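PDB 6N39: dephospho-CoA kinase from Mycobacterium paratuberculosis, which probably catalyses the last step of coenzyme A biosynthesis, the ATP-dependent phosphorylation of the 3'-hydroxyl group of dephospho-CoA. Local coordinates for residues A20-L25 / V136-A140; A56-F61 / T90-V95; N208-I214 / L290-P295; L356-W360 / W396-A400. Residues are numbered along the deposited sequence.

Contact 1 of 4, residues A20-L25 / V136-A140; sequences AGKSAL and VIVYA. With ACT (acetate ion), chain B.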
loop_
_atom_site.group_PDB
_atom_site.type_symbol
_atom_site.label_atom_id
_atom_site.label_comp_id
_atom_site.label_asym_id
_atom_site.label_seq_id
_atom_site.Cartn_x
_atom_site.Cartn_y
_atom_site.Cartn_z
ATOM N N ALA A 20 7.327 -13.873 -16.796
ATOM C CA ALA A 20 8.203 -13.411 -15.727
ATOM C C ALA A 20 8.298 -14.398 -14.571
ATOM O O ALA A 20 9.261 -14.330 -13.801
ATOM C CB ALA A 20 7.728 -12.053 -15.191
ATOM N N GLY A 21 7.315 -15.284 -14.412
ATOM C CA GLY A 21 7.374 -16.300 -13.375
ATOM C C GLY A 21 6.314 -16.169 -12.302
ATOM O O GLY A 21 6.509 -16.606 -11.164
ATOM N N LYS A 22 5.175 -15.578 -12.663
ATOM C CA LYS A 22 4.089 -15.353 -11.710
ATOM C C LYS A 22 3.696 -16.642 -10.984
ATOM O O LYS A 22 3.608 -16.681 -9.747
ATOM C CB LYS A 22 2.904 -14.773 -12.478
ATOM C CG LYS A 22 1.882 -14.045 -11.674
ATOM C CD LYS A 22 1.170 -13.034 -12.560
ATOM C CE LYS A 22 0.530 -13.694 -13.774
ATOM N NZ LYS A 22 -0.444 -14.736 -13.342
ATOM N N SER A 23 3.468 -17.716 -11.751
ATOM C CA SER A 23 3.026 -18.985 -11.173
ATOM C C SER A 23 4.130 -19.654 -10.365
ATOM O O SER A 23 3.861 -20.257 -9.319
ATOM C CB SER A 23 2.540 -19.928 -12.279
ATOM O OG SER A 23 1.318 -19.461 -12.813
ATOM N N ALA A 24 5.376 -19.564 -10.836
ATOM C CA ALA A 24 6.499 -20.097 -10.069
ATOM C C ALA A 24 6.639 -19.394 -8.720
ATOM O O ALA A 24 6.892 -20.039 -7.694
ATOM C CB ALA A 24 7.788 -19.973 -10.883
ATOM N N LEU A 25 6.458 -18.071 -8.692
ATOM C CA LEU A 25 6.620 -17.351 -7.433
ATOM C C LEU A 25 5.472 -17.668 -6.491
ATOM O O LEU A 25 5.667 -17.817 -5.277
ATOM C CB LEU A 25 6.718 -15.844 -7.694
ATOM C CG LEU A 25 6.725 -14.928 -6.464
ATOM C CD1 LEU A 25 7.814 -15.337 -5.450
ATOM C CD2 LEU A 25 6.936 -13.492 -6.885
ATOM N N VAL A 136 3.321 -7.686 -4.397
ATOM C CA VAL A 136 4.558 -8.291 -4.891
ATOM C C VAL A 136 4.456 -8.428 -6.404
ATOM O O VAL A 136 3.474 -8.976 -6.922
ATOM C CB VAL A 136 4.815 -9.667 -4.254
ATOM C CG1 VAL A 136 6.156 -10.240 -4.739
ATOM C CG2 VAL A 136 4.814 -9.549 -2.771
ATOM N N ILE A 137 5.454 -7.936 -7.118
ATOM C CA ILE A 137 5.465 -8.075 -8.568
ATOM C C ILE A 137 6.782 -8.710 -8.971
ATOM O O ILE A 137 7.848 -8.261 -8.536
ATOM C CB ILE A 137 5.248 -6.727 -9.273
ATOM C CG1 ILE A 137 3.980 -6.068 -8.713
ATOM C CG2 ILE A 137 5.140 -6.938 -10.771
ATOM C CD1 ILE A 137 3.496 -4.868 -9.469
ATOM N N VAL A 138 6.707 -9.779 -9.770
ATOM C CA VAL A 138 7.890 -10.472 -10.257
ATOM C C VAL A 138 8.199 -9.949 -11.651
ATOM O O VAL A 138 7.284 -9.621 -12.419
ATOM C CB VAL A 138 7.696 -12.005 -10.239
ATOM C CG1 VAL A 138 6.543 -12.440 -11.131
ATOM C CG2 VAL A 138 8.960 -12.695 -10.655
ATOM N N TYR A 139 9.485 -9.812 -11.963
ATOM C CA TYR A 139 9.893 -9.378 -13.293
ATOM C C TYR A 139 11.131 -10.160 -13.706
ATOM O O TYR A 139 11.721 -10.896 -12.911
ATOM C CB TYR A 139 10.161 -7.862 -13.347
ATOM C CG TYR A 139 11.376 -7.435 -12.552
ATOM C CD1 TYR A 139 11.293 -7.268 -11.180
ATOM C CD2 TYR A 139 12.610 -7.209 -13.177
ATOM C CE1 TYR A 139 12.394 -6.887 -10.435
ATOM C CE2 TYR A 139 13.723 -6.826 -12.441
ATOM C CZ TYR A 139 13.603 -6.662 -11.066
ATOM O OH TYR A 139 14.687 -6.276 -10.304
ATOM N N ALA A 140 11.523 -9.994 -14.967
ATOM C CA ALA A 140 12.670 -10.694 -15.523
ATOM C C ALA A 140 13.117 -9.974 -16.784
ATOM O O ALA A 140 12.314 -9.307 -17.445
ATOM C CB ALA A 140 12.345 -12.157 -15.847
HETATM C C ACT B . 4.108 -17.175 -15.340
HETATM O O ACT B . 4.690 -16.262 -15.998
HETATM O OXT ACT B . 2.929 -17.175 -14.871
HETATM C CH3 ACT B . 4.942 -18.492 -15.053
#
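The P-loop (Walker A motif) of the kinase domain, part of the predicted ATP site, curls here over the end of strand 135-139 and runs into helix 22-31. Val-138 fills the hollow beneath the loop: its CG2 lies 3.6 Å from Ala-20 O and its CG1 3.8 Å from Lys-22 N. Ala-20 is small enough to sit close to the strand, with its CB 3.9 Å from Tyr-139 CA. One helical turn on, Leu-25 CD2 packs at 3.7 Å on Val-138 CB and 4.0 Å from Val-136 CG1. Gly-21, the N-cap, has phi 115°, where a CB would collide with the preceding carbonyl. An acetate, probably from the crystallisation liquor, accepts hydrogen bonds at 3.2 Å from Gly-21 N to its O and from Ser-23 N to its OXT, while Lys-22 NZ pairs with Asp-119. Between these segments no hydrogen bond forms; the strand backs the loop by apolar packing, while the amides of Gly-21 and Ser-23 face an anion, consistent with phosphate binding.

Contact 2 of 4, residues A56-F61 / T90-V95; sequences ALVEAF and TLNGIV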
loop_
_atom_site.group_PDB
_atom_site.type_symbol
_atom_site.label_atom_id
_atom_site.label_comp_id
_atom_site.label_asym_id
_atom_site.label_seq_id
_atom_site.Cartn_x
_atom_site.Cartn_y
_atom_site.Cartn_z
ATOM N N ALA A 56 -25.016 -24.955 -16.332
ATOM C CA ALA A 56 -25.743 -23.696 -16.456
ATOM C C ALA A 56 -25.423 -22.999 -17.775
ATOM O O ALA A 56 -26.327 -22.496 -18.456
ATOM C CB ALA A 56 -25.422 -22.781 -15.271
ATOM N N LEU A 57 -24.144 -22.969 -18.159
ATOM C CA LEU A 57 -23.765 -22.316 -19.408
ATOM C C LEU A 57 -24.294 -23.074 -20.622
ATOM O O LEU A 57 -24.582 -22.460 -21.656
ATOM C CB LEU A 57 -22.246 -22.183 -19.491
ATOM C CG LEU A 57 -21.548 -21.423 -18.362
ATOM C CD1 LEU A 57 -20.119 -21.916 -18.245
ATOM C CD2 LEU A 57 -21.576 -19.920 -18.604
ATOM N N VAL A 58 -24.421 -24.400 -20.518
ATOM C CA VAL A 58 -24.999 -25.175 -21.610
ATOM C C VAL A 58 -26.433 -24.730 -21.869
ATOM O O VAL A 58 -26.864 -24.609 -23.022
ATOM C CB VAL A 58 -24.915 -26.681 -21.300
ATOM N N GLU A 59 -27.190 -24.466 -20.799
ATOM C CA GLU A 59 -28.558 -23.985 -20.961
ATOM C C GLU A 59 -28.587 -22.623 -21.642
ATOM O O GLU A 59 -29.391 -22.390 -22.553
ATOM C CB GLU A 59 -29.255 -23.919 -19.600
ATOM N N ALA A 60 -27.701 -21.718 -21.229
ATOM C CA ALA A 60 -27.718 -20.348 -21.727
ATOM C C ALA A 60 -27.164 -20.204 -23.141
ATOM O O ALA A 60 -27.445 -19.193 -23.796
ATOM C CB ALA A 60 -26.927 -19.438 -20.781
ATOM N N PHE A 61 -26.383 -21.175 -23.627
ATOM C CA PHE A 61 -25.730 -21.022 -24.921
ATOM C C PHE A 61 -25.806 -22.249 -25.825
ATOM O O PHE A 61 -25.317 -22.180 -26.960
ATOM C CB PHE A 61 -24.252 -20.634 -24.724
ATOM C CG PHE A 61 -24.052 -19.376 -23.921
ATOM C CD1 PHE A 61 -24.430 -18.142 -24.431
ATOM C CD2 PHE A 61 -23.474 -19.426 -22.658
ATOM C CE1 PHE A 61 -24.243 -16.979 -23.692
ATOM C CE2 PHE A 61 -23.283 -18.269 -21.914
ATOM C CZ PHE A 61 -23.668 -17.044 -22.430
ATOM N N THR A 90 -24.637 -12.460 -19.287
ATOM C CA THR A 90 -25.147 -13.767 -18.864
ATOM C C THR A 90 -24.016 -14.655 -18.354
ATOM O O THR A 90 -24.112 -15.266 -17.275
ATOM C CB THR A 90 -25.872 -14.449 -20.027
ATOM O OG1 THR A 90 -26.995 -13.655 -20.432
ATOM C CG2 THR A 90 -26.345 -15.843 -19.622
ATOM N N LEU A 91 -22.929 -14.727 -19.126
ATOM C CA LEU A 91 -21.755 -15.502 -18.743
ATOM C C LEU A 91 -21.235 -15.091 -17.371
ATOM O O LEU A 91 -21.019 -15.941 -16.503
ATOM C CB LEU A 91 -20.672 -15.331 -19.810
ATOM C CG LEU A 91 -19.237 -15.727 -19.476
ATOM C CD1 LEU A 91 -19.138 -17.227 -19.264
ATOM C CD2 LEU A 91 -18.304 -15.267 -20.589
ATOM N N ASN A 92 -21.031 -13.785 -17.159
ATOM C CA ASN A 92 -20.534 -13.310 -15.869
ATOM C C ASN A 92 -21.513 -13.628 -14.745
ATOM O O ASN A 92 -21.104 -14.079 -13.674
ATOM C CB ASN A 92 -20.263 -11.805 -15.919
ATOM C CG ASN A 92 -19.072 -11.448 -16.786
ATOM O OD1 ASN A 92 -18.398 -12.323 -17.333
ATOM N ND2 ASN A 92 -18.812 -10.150 -16.922
ATOM N N GLY A 93 -22.809 -13.396 -14.963
ATOM C CA GLY A 93 -23.785 -13.724 -13.936
ATOM C C GLY A 93 -23.745 -15.185 -13.542
ATOM O O GLY A 93 -24.079 -15.537 -12.405
ATOM N N ILE A 94 -23.334 -16.052 -14.467
ATOM C CA ILE A 94 -23.177 -17.466 -14.127
ATOM C C ILE A 94 -21.870 -17.708 -13.380
ATOM O O ILE A 94 -21.846 -18.362 -12.329
ATOM C CB ILE A 94 -23.263 -18.332 -15.396
ATOM C CG1 ILE A 94 -24.698 -18.365 -15.919
ATOM C CG2 ILE A 94 -22.739 -19.735 -15.109
ATOM C CD1 ILE A 94 -24.873 -19.209 -17.165
ATOM N N VAL A 95 -20.765 -17.176 -13.902
ATOM C CA VAL A 95 -19.444 -17.629 -13.475
ATOM C C VAL A 95 -18.982 -16.902 -12.216
ATOM O O VAL A 95 -18.432 -17.520 -11.297
ATOM C CB VAL A 95 -18.434 -17.466 -14.626
ATOM C CG1 VAL A 95 -17.003 -17.680 -14.127
ATOM C CG2 VAL A 95 -18.755 -18.435 -15.748
#
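An antiparallel helix-helix pair at the edge of the kinase domain, with the axes of the two short segments 10.4 Å apart and their N-to-C directions at 163°, packs through small and branched apolar side chains. At the start of 56-61, Ala-56 presents a compact methyl to Ile-94: Ala-56 CB lies 4.1 Å from Ile-94 CG2, and the carbonyl Ala-56 O is 3.8 Å from Ile-94 CD1. Leu-57 follows as the buried centre. Its CA-to-CB bond points sideways, yet the long side chain carries Leu-57 CD2 across the gap to 3.7 Å from both Leu-91 CD1 and Ile-94 CD1, with Val-95 CG2 at 4.3 Å. Leucine suits this place because it is long enough to set one methyl, CD2, between Leu-91 and Ile-94, on successive turns of the facing helix. One turn after Ala-56, Ala-60 again offers a methyl, and its CB is 4.2 Å from Ile-94 CD1 and 3.8 Å from Thr-90 CG2; Thr-90 thus gives its methyl to the interface while its OG1 makes a weak hydrogen bond to Ala-86 O. Phe-61 closes the row. Its ring and Leu-91 both also touch Leu-77 of helix 74-83, so a third helix joins the cluster. The tip of the ring, Phe-61 CZ, stands 4.1 Å from Thr-90 CG2 and 4.3 Å from Leu-91 CB.

Contact 3 of 4, residues N208-I214 / L290-P295; sequences NLSTRQI and LAAGYP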
loop_
_atom_site.group_PDB
_atom_site.type_symbol
_atom_site.label_atom_id
_atom_site.label_comp_id
_atom_site.label_asym_id
_atom_site.label_seq_id
_atom_site.Cartn_x
_atom_site.Cartn_y
_atom_site.Cartn_z
ATOM N N ASN A 208 2.725 -9.060 13.428
ATOM C CA ASN A 208 2.465 -7.741 13.989
ATOM C C ASN A 208 1.001 -7.376 13.861
ATOM O O ASN A 208 0.416 -6.824 14.799
ATOM C CB ASN A 208 3.322 -6.686 13.287
ATOM C CG ASN A 208 4.758 -6.672 13.782
ATOM O OD1 ASN A 208 5.079 -7.284 14.802
ATOM N ND2 ASN A 208 5.620 -5.959 13.074
ATOM N N LEU A 209 0.401 -7.653 12.693
ATOM C CA LEU A 209 -1.019 -7.360 12.507
ATOM C C LEU A 209 -1.864 -8.148 13.490
ATOM O O LEU A 209 -2.774 -7.605 14.131
ATOM C CB LEU A 209 -1.450 -7.687 11.075
ATOM C CG LEU A 209 -1.250 -6.638 9.994
ATOM C CD1 LEU A 209 -1.901 -7.150 8.704
ATOM C CD2 LEU A 209 -1.838 -5.258 10.411
ATOM N N SER A 210 -1.563 -9.439 13.629
ATOM C CA SER A 210 -2.337 -10.296 14.515
ATOM C C SER A 210 -2.213 -9.884 15.978
ATOM O O SER A 210 -3.136 -10.119 16.762
ATOM C CB SER A 210 -1.885 -11.744 14.344
ATOM O OG SER A 210 -2.392 -12.524 15.398
ATOM N N THR A 211 -1.077 -9.320 16.385
ATOM C CA THR A 211 -0.918 -8.874 17.764
ATOM C C THR A 211 -1.101 -7.372 17.890
ATOM O O THR A 211 -0.845 -6.817 18.959
ATOM C CB THR A 211 0.452 -9.276 18.326
ATOM O OG1 THR A 211 1.482 -8.903 17.401
ATOM C CG2 THR A 211 0.530 -10.786 18.613
ATOM N N ARG A 212 -1.526 -6.712 16.813
ATOM C CA ARG A 212 -1.725 -5.257 16.770
ATOM C C ARG A 212 -0.476 -4.512 17.246
ATOM O O ARG A 212 -0.547 -3.554 18.017
ATOM C CB ARG A 212 -2.959 -4.851 17.578
ATOM C CG ARG A 212 -4.130 -5.829 17.435
ATOM C CD ARG A 212 -5.328 -5.243 16.698
ATOM N NE ARG A 212 -6.478 -6.158 16.692
ATOM C CZ ARG A 212 -6.540 -7.297 15.998
ATOM N NH1 ARG A 212 -5.514 -7.688 15.250
ATOM N NH2 ARG A 212 -7.627 -8.057 16.047
ATOM N N GLN A 213 0.683 -4.969 16.787
ATOM C CA GLN A 213 1.959 -4.304 17.007
ATOM C C GLN A 213 2.377 -3.564 15.748
ATOM O O GLN A 213 1.969 -3.910 14.643
ATOM C CB GLN A 213 3.046 -5.319 17.387
ATOM C CG GLN A 213 2.925 -5.874 18.805
ATOM C CD GLN A 213 4.125 -6.753 19.165
ATOM O OE1 GLN A 213 4.193 -7.928 18.783
ATOM N NE2 GLN A 213 5.087 -6.174 19.876
ATOM N N ILE A 214 3.227 -2.553 15.917
ATOM C CA ILE A 214 3.699 -1.756 14.793
ATOM C C ILE A 214 5.192 -1.998 14.610
ATOM O O ILE A 214 5.886 -2.474 15.511
ATOM C CB ILE A 214 3.409 -0.255 14.983
ATOM C CG1 ILE A 214 4.201 0.287 16.179
ATOM C CG2 ILE A 214 1.899 -0.020 15.170
ATOM C CD1 ILE A 214 4.735 1.693 15.967
ATOM N N LEU A 290 -6.712 -1.323 10.073
ATOM C CA LEU A 290 -6.051 -2.559 10.479
ATOM C C LEU A 290 -6.021 -3.566 9.330
ATOM O O LEU A 290 -4.980 -4.172 9.052
ATOM C CB LEU A 290 -6.751 -3.152 11.710
ATOM C CG LEU A 290 -6.192 -4.477 12.256
ATOM C CD1 LEU A 290 -4.771 -4.321 12.783
ATOM C CD2 LEU A 290 -7.107 -5.074 13.346
ATOM N N ALA A 291 -7.157 -3.742 8.631
ATOM C CA ALA A 291 -7.167 -4.625 7.471
ATOM C C ALA A 291 -6.198 -4.141 6.403
ATOM O O ALA A 291 -5.633 -4.957 5.672
ATOM C CB ALA A 291 -8.585 -4.742 6.879
ATOM N N ALA A 292 -5.977 -2.827 6.302
ATOM C CA ALA A 292 -5.045 -2.316 5.303
ATOM C C ALA A 292 -3.591 -2.340 5.767
ATOM O O ALA A 292 -2.716 -1.933 4.995
ATOM C CB ALA A 292 -5.426 -0.892 4.893
ATOM N N GLY A 293 -3.312 -2.792 6.990
ATOM C CA GLY A 293 -1.951 -2.984 7.452
ATOM C C GLY A 293 -1.472 -2.081 8.582
ATOM O O GLY A 293 -0.267 -2.074 8.871
ATOM N N TYR A 294 -2.367 -1.357 9.261
ATOM C CA TYR A 294 -1.974 -0.272 10.168
ATOM C C TYR A 294 -2.700 -0.378 11.506
ATOM O O TYR A 294 -3.799 0.170 11.667
ATOM C CB TYR A 294 -2.258 1.091 9.525
ATOM C CG TYR A 294 -1.613 1.282 8.165
ATOM C CD1 TYR A 294 -2.261 0.868 6.992
ATOM C CD2 TYR A 294 -0.368 1.900 8.051
ATOM C CE1 TYR A 294 -1.663 1.026 5.747
ATOM C CE2 TYR A 294 0.228 2.084 6.822
ATOM C CZ TYR A 294 -0.415 1.645 5.669
ATOM O OH TYR A 294 0.217 1.812 4.456
ATOM N N PRO A 295 -2.124 -1.080 12.487
ATOM C CA PRO A 295 -2.717 -1.077 13.830
ATOM C C PRO A 295 -2.702 0.326 14.430
ATOM O O PRO A 295 -1.840 1.154 14.120
ATOM C CB PRO A 295 -1.812 -2.033 14.636
ATOM C CG PRO A 295 -1.182 -2.945 13.580
ATOM C CD PRO A 295 -1.006 -2.035 12.364
#
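Leu-209, in the last turn of helix 187-210, reaches across to the end of helix 286-291 by its m,t rotamer (chi1 -85°, chi2 -174°). This extends Leu-209 CD2 to 3.6 Å from Leu-290 O, 3.9 Å from Leu-290 CD1, 3.7 Å from Gly-293 C and 3.9 Å from Pro-295 CD. Leu-290, in the t,p rotamer, turns its other methyl to Arg-212: Leu-290 CD2 lies 3.5 Å from Arg-212 CZ, over one face of the guanidinium. Arg-212 bends back, with chi2 between wells at -112°, so that NH1 makes a weak hydrogen bond of 3.0 Å to Leu-209 O. The compact, rigid ring of Pro-295 (C-gamma exo pucker) lies against the turning chain, with Pro-295 CB 3.8 Å from Arg-212 C and CG 3.5 Å from Gln-213 O. Tyr-294 points away, its OH hydrogen-bonded to Arg-238 NH1. Both helices end in Schellman motifs. In the first, Gln-213 N hydrogen-bonds to Asn-208 O at 2.7 Å and Arg-212 N to Leu-209 O at 3.1 Å, Arg-212 having positive phi; in the second, Gly-293 takes phi 114°, which glycine tolerates. Two Schellman-capped helix ends thus pack together where helix 187-210, its end already within the UPF0157 (GrpB) region, meets helix 286-291.

Contact 4 of 4, residues L356-W360 / W396-A400; sequences LFVDW and WFRDA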
loop_
_atom_site.group_PDB
_atom_site.type_symbol
_atom_site.label_atom_id
_atom_site.label_comp_id
_atom_site.label_asym_id
_atom_site.label_seq_id
_atom_site.Cartn_x
_atom_site.Cartn_y
_atom_site.Cartn_z
ATOM N N LEU A 356 1.176 22.823 6.833
ATOM C CA LEU A 356 1.950 24.060 6.779
ATOM C C LEU A 356 3.445 23.781 6.914
ATOM O O LEU A 356 4.257 24.428 6.257
ATOM C CB LEU A 356 1.484 25.014 7.884
ATOM C CG LEU A 356 2.348 26.262 8.125
ATOM C CD1 LEU A 356 2.442 27.123 6.857
ATOM C CD2 LEU A 356 1.835 27.129 9.312
ATOM N N PHE A 357 3.821 22.863 7.804
ATOM C CA PHE A 357 5.232 22.607 8.098
ATOM C C PHE A 357 5.983 22.209 6.839
ATOM O O PHE A 357 7.081 22.721 6.564
ATOM C CB PHE A 357 5.304 21.516 9.181
ATOM C CG PHE A 357 6.681 21.253 9.746
ATOM C CD1 PHE A 357 7.291 22.153 10.601
ATOM C CD2 PHE A 357 7.329 20.064 9.464
ATOM C CE1 PHE A 357 8.543 21.888 11.138
ATOM C CE2 PHE A 357 8.566 19.784 10.009
ATOM C CZ PHE A 357 9.176 20.702 10.845
ATOM N N VAL A 358 5.371 21.338 6.026
ATOM C CA VAL A 358 5.975 20.958 4.749
ATOM C C VAL A 358 6.121 22.167 3.835
ATOM O O VAL A 358 7.195 22.397 3.254
ATOM C CB VAL A 358 5.149 19.852 4.067
ATOM C CG1 VAL A 358 5.742 19.535 2.703
ATOM C CG2 VAL A 358 5.118 18.613 4.944
ATOM N N ASP A 359 5.038 22.940 3.652
ATOM C CA ASP A 359 5.145 24.058 2.700
ATOM C C ASP A 359 6.163 25.103 3.172
ATOM O O ASP A 359 6.951 25.645 2.374
ATOM C CB ASP A 359 3.778 24.702 2.482
ATOM C CG ASP A 359 2.880 23.856 1.606
ATOM O OD1 ASP A 359 3.429 23.056 0.834
ATOM O OD2 ASP A 359 1.642 23.980 1.683
ATOM N N TRP A 360 6.165 25.378 4.474
ATOM C CA TRP A 360 7.077 26.348 5.060
ATOM C C TRP A 360 8.525 25.924 4.853
ATOM O O TRP A 360 9.323 26.675 4.288
ATOM C CB TRP A 360 6.740 26.511 6.548
ATOM C CG TRP A 360 7.709 27.349 7.322
ATOM C CD1 TRP A 360 8.051 28.648 7.077
ATOM C CD2 TRP A 360 8.457 26.945 8.473
ATOM N NE1 TRP A 360 8.973 29.076 8.003
ATOM C CE2 TRP A 360 9.235 28.052 8.874
ATOM C CE3 TRP A 360 8.544 25.754 9.206
ATOM C CZ2 TRP A 360 10.095 28.006 9.971
ATOM C CZ3 TRP A 360 9.400 25.710 10.301
ATOM C CH2 TRP A 360 10.164 26.833 10.670
ATOM N N TRP A 396 12.272 22.773 20.083
ATOM C CA TRP A 396 12.414 23.543 18.850
ATOM C C TRP A 396 11.069 23.768 18.155
ATOM O O TRP A 396 10.873 24.803 17.505
ATOM C CB TRP A 396 13.385 22.830 17.904
ATOM C CG TRP A 396 13.615 23.550 16.604
ATOM C CD1 TRP A 396 14.516 24.557 16.368
ATOM C CD2 TRP A 396 12.933 23.324 15.360
ATOM N NE1 TRP A 396 14.440 24.961 15.051
ATOM C CE2 TRP A 396 13.475 24.222 14.415
ATOM C CE3 TRP A 396 11.922 22.450 14.956
ATOM C CZ2 TRP A 396 13.031 24.272 13.089
ATOM C CZ3 TRP A 396 11.497 22.489 13.631
ATOM C CH2 TRP A 396 12.048 23.401 12.719
ATOM N N PHE A 397 10.130 22.823 18.284
ATOM C CA PHE A 397 8.847 22.983 17.607
ATOM C C PHE A 397 8.038 24.170 18.115
ATOM O O PHE A 397 7.213 24.675 17.365
ATOM C CB PHE A 397 8.015 21.699 17.697
ATOM C CG PHE A 397 8.517 20.622 16.797
ATOM C CD1 PHE A 397 8.290 20.686 15.427
ATOM C CD2 PHE A 397 9.264 19.573 17.301
ATOM C CE1 PHE A 397 8.778 19.698 14.576
ATOM C CE2 PHE A 397 9.761 18.582 16.454
ATOM C CZ PHE A 397 9.509 18.648 15.087
ATOM N N ARG A 398 8.288 24.691 19.320
ATOM C CA ARG A 398 7.518 25.859 19.746
ATOM C C ARG A 398 7.855 27.082 18.892
ATOM O O ARG A 398 6.962 27.775 18.369
ATOM C CB ARG A 398 7.760 26.138 21.226
ATOM C CG ARG A 398 7.399 24.955 22.132
ATOM C CD ARG A 398 7.216 25.393 23.592
ATOM N NE ARG A 398 8.445 25.924 24.194
ATOM C CZ ARG A 398 9.397 25.179 24.762
ATOM N NH1 ARG A 398 9.283 23.859 24.812
ATOM N NH2 ARG A 398 10.472 25.754 25.280
ATOM N N ASP A 399 9.146 27.335 18.703
ATOM C CA ASP A 399 9.570 28.469 17.886
ATOM C C ASP A 399 9.315 28.199 16.411
ATOM O O ASP A 399 8.948 29.114 15.663
ATOM C CB ASP A 399 11.048 28.766 18.149
ATOM C CG ASP A 399 11.580 29.916 17.322
ATOM O OD1 ASP A 399 11.093 31.063 17.474
ATOM O OD2 ASP A 399 12.522 29.666 16.545
ATOM N N ALA A 400 9.465 26.939 15.979
ATOM C CA ALA A 400 9.135 26.613 14.598
ATOM C C ALA A 400 7.655 26.850 14.319
ATOM O O ALA A 400 7.293 27.328 13.241
ATOM C CB ALA A 400 9.513 25.168 14.286
#
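Helices 349-363 and 386-411 of the UPF0157 (GrpB) region approach each other here at a steep angle: the axes of 356-360 and 396-400 make 74° and come no closer than 13.1 Å, and the nearest CA atoms, those of Phe-357 and Ala-400, are 8.6 Å apart. Backbones so widely spaced need large side chains to close the gap, and aromatic rings do so. Phe-357 and Trp-360, three residues apart, lie on one side of their helix with CB directed at the partner. Phe-357 CZ reaches Phe-397 CE1 at 3.9 Å, the two rings meeting obliquely with centroids 5.9 Å apart and planes at 46°. Phe-357 CE1 is also 3.9 Å from Trp-396 CZ3, an approach along both ring edges. Trp-396 has its CA-to-CB bond sideways, but chi1 near 180° (t) carries the indole into the gap; it stacks on Tyr-371 of helix 365-382, a ring that also meets Phe-357 edge-to-face, so three helices share the cluster. Ala-400 is small where the indole of Trp-360 comes close to the helix backbone. Over one face of that indole lies the carbonyl Ala-400 O, 3.9 Å from Trp-360 CH2, while Ala-400 CB is 4.0 Å from Trp-360 CZ3.

In the fold
Contacts 1 and 4 are mostly buried, contact 2 lies at the surface and contact 3 is partly buried. Contacts 1 and 2 belong to the kinase domain, contact 2 being formed by chain that runs between the segments of contact 1, yet no helix or strand is shared by two contacts. Contact 4 belongs to the UPF0157 region, on the opposite side of the chain's centre from both; contact 3, closest to that centre, stands where the two parts join. No contact has a hydrogen bond across its segments, but the packing differs: aliphatic groups under a glycine-containing loop in 1, aliphatic groups and one phenyl ring between antiparallel helices in 2, leucine and proline at helix ends in 3, aromatic rings in 4.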